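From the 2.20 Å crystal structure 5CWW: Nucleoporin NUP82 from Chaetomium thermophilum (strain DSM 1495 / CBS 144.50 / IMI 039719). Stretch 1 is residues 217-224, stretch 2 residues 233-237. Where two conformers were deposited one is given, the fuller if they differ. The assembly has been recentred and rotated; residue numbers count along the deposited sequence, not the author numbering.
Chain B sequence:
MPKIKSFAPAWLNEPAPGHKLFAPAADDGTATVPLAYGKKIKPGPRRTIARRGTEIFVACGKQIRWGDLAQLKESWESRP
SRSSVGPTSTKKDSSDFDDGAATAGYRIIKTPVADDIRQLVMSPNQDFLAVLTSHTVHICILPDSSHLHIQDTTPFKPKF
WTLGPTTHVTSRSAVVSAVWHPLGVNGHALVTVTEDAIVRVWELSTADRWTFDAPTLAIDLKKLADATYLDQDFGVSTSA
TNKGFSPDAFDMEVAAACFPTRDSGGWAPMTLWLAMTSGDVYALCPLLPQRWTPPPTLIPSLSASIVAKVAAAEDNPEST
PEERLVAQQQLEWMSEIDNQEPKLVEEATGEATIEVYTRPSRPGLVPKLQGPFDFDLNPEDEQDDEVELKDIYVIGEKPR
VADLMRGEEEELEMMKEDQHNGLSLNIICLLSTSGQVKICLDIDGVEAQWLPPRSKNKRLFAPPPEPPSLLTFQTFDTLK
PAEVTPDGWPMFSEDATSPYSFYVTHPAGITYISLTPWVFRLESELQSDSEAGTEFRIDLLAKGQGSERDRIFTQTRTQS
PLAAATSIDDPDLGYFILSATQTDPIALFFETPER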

# COMPACT_ATOMS: atom_id res chain seq x y z
N LEU B 217 -11.11 12.16 -0.10
CA LEU B 217 -10.62 11.75 -1.41
C LEU B 217 -10.73 10.24 -1.55
O LEU B 217 -10.42 9.50 -0.62
CB LEU B 217 -9.17 12.19 -1.61
CG LEU B 217 -8.55 11.96 -2.99
CD1 LEU B 217 -9.24 12.81 -4.05
CD2 LEU B 217 -7.05 12.26 -2.96
N ALA B 218 -11.19 9.79 -2.72
CA ALA B 218 -11.35 8.37 -3.00
C ALA B 218 -10.89 8.09 -4.42
O ALA B 218 -11.45 8.64 -5.37
CB ALA B 218 -12.78 7.93 -2.80
N ILE B 219 -9.89 7.24 -4.56
CA ILE B 219 -9.27 6.96 -5.85
C ILE B 219 -9.34 5.48 -6.18
O ILE B 219 -8.82 4.65 -5.44
CB ILE B 219 -7.79 7.41 -5.89
CG1 ILE B 219 -7.66 8.88 -5.47
CG2 ILE B 219 -7.20 7.19 -7.28
CD1 ILE B 219 -6.24 9.30 -5.17
N ASP B 220 -9.96 5.15 -7.31
CA ASP B 220 -9.93 3.79 -7.83
C ASP B 220 -8.73 3.65 -8.75
O ASP B 220 -8.75 4.10 -9.90
CB ASP B 220 -11.23 3.47 -8.58
CG ASP B 220 -11.36 2.00 -8.92
OD1 ASP B 220 -10.35 1.26 -8.86
OD2 ASP B 220 -12.48 1.58 -9.27
N LEU B 221 -7.67 3.01 -8.25
CA LEU B 221 -6.44 2.84 -9.01
C LEU B 221 -6.66 2.07 -10.31
O LEU B 221 -5.91 2.25 -11.27
CB LEU B 221 -5.39 2.12 -8.16
CG LEU B 221 -5.02 2.82 -6.84
CD1 LEU B 221 -3.93 2.05 -6.11
CD2 LEU B 221 -4.59 4.25 -7.07
N LYS B 222 -7.68 1.22 -10.34
CA LYS B 222 -7.97 0.42 -11.53
C LYS B 222 -8.48 1.30 -12.67
O LYS B 222 -8.21 1.02 -13.84
CB LYS B 222 -8.98 -0.68 -11.20
CG LYS B 222 -8.52 -1.61 -10.09
CD LYS B 222 -9.48 -2.78 -9.90
CE LYS B 222 -10.90 -2.32 -9.58
NZ LYS B 222 -10.94 -1.42 -8.39
N LYS B 223 -9.21 2.35 -12.33
CA LYS B 223 -9.64 3.33 -13.33
C LYS B 223 -8.46 4.20 -13.73
O LYS B 223 -8.21 4.43 -14.92
CB LYS B 223 -10.77 4.21 -12.79
CG LYS B 223 -12.02 3.47 -12.34
CD LYS B 223 -13.16 4.44 -12.03
CE LYS B 223 -14.41 3.74 -11.54
NZ LYS B 223 -14.34 3.37 -10.10
N LEU B 224 -7.72 4.67 -12.73
CA LEU B 224 -6.58 5.55 -12.94
C LEU B 224 -5.49 4.93 -13.81
O LEU B 224 -4.89 5.61 -14.64
CB LEU B 224 -5.99 5.96 -11.59
CG LEU B 224 -4.78 6.89 -11.60
CD1 LEU B 224 -5.11 8.21 -12.26
CD2 LEU B 224 -4.29 7.10 -10.18
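Stretch 2, residues 233-237: DFGVS

Stretch 2 is anchored to stretch 1 by a short, nearly linear backbone hydrogen bond: Asp220 N donates to Phe234 O at 2.7 Å, with an N-H...O angle of 174°. A second hydrogen bond runs from Lys223 NZ to Gly235 O at 3.1 Å. The same ammonium group forms a salt bridge with Asp220 OD2 (Lys223 NZ to OD2, 2.7 Å), so Asp220, the helix N-cap, helps to hold the lysine where it can reach the loop. Asp220 OD1 meanwhile accepts the capping bond from Lys222 N at 3.1 Å.

Weaker contacts extend the backbone pairing. Gly235 CA lies 3.5 Å from Ala218 O, with an angle at H of 177°, and Ile219 CA lies 3.4 Å from Phe234 O. The closest CA pair, Ile219 CA and Gly235 CA at 5.1 Å, sets the register. Stretch 2 has no regular helix or strand and passes crosswise over the strand 217-220 instead of pairing along it: Val236 reaches Ala218, whereas the Phe234 ring lies against Leu224 in the helix that begins at Leu221.

Packing completes the contact. Leu224 CD1 sits over one face of the Phe234 ring, 3.8 Å from its centroid and 13° off the normal, a CH-pi geometry. Beyond the backbone pairing, Ala218 CB approaches Val236 CG2 at 4.2 Å. Together the two stretches bury 396 Å².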

# COMPACT_ATOMS: atom_id res chain seq x y z
N ASP B 233 -12.65 10.36 -14.69
CA ASP B 233 -13.22 9.96 -13.41
C ASP B 233 -12.38 8.88 -12.74
O ASP B 233 -12.19 7.79 -13.29
CB ASP B 233 -14.66 9.46 -13.62
CG ASP B 233 -15.16 8.64 -12.46
OD1 ASP B 233 -15.28 9.19 -11.35
OD2 ASP B 233 -15.44 7.44 -12.67
N PHE B 234 -11.89 9.18 -11.54
CA PHE B 234 -11.10 8.24 -10.75
C PHE B 234 -11.79 7.93 -9.43
O PHE B 234 -11.24 7.21 -8.59
CB PHE B 234 -9.70 8.78 -10.49
CG PHE B 234 -9.04 9.36 -11.70
CD1 PHE B 234 -8.87 8.59 -12.84
CD2 PHE B 234 -8.58 10.66 -11.71
CE1 PHE B 234 -8.26 9.11 -13.96
CE2 PHE B 234 -7.97 11.19 -12.82
CZ PHE B 234 -7.81 10.42 -13.95
N GLY B 235 -12.99 8.47 -9.26
CA GLY B 235 -13.71 8.35 -8.01
C GLY B 235 -14.40 7.01 -7.84
O GLY B 235 -14.25 6.11 -8.66
N VAL B 236 -15.16 6.89 -6.75
CA VAL B 236 -15.88 5.67 -6.44
C VAL B 236 -17.35 5.98 -6.23
O VAL B 236 -17.70 6.99 -5.62
CB VAL B 236 -15.31 4.98 -5.18
CG1 VAL B 236 -16.04 3.68 -4.91
CG2 VAL B 236 -13.82 4.72 -5.35
N SER B 237 -18.20 5.09 -6.73
CA SER B 237 -19.64 5.25 -6.59
C SER B 237 -20.16 4.50 -5.38
O SER B 237 -19.85 3.32 -5.19
CB SER B 237 -20.35 4.77 -7.85
OG SER B 237 -21.76 4.78 -7.66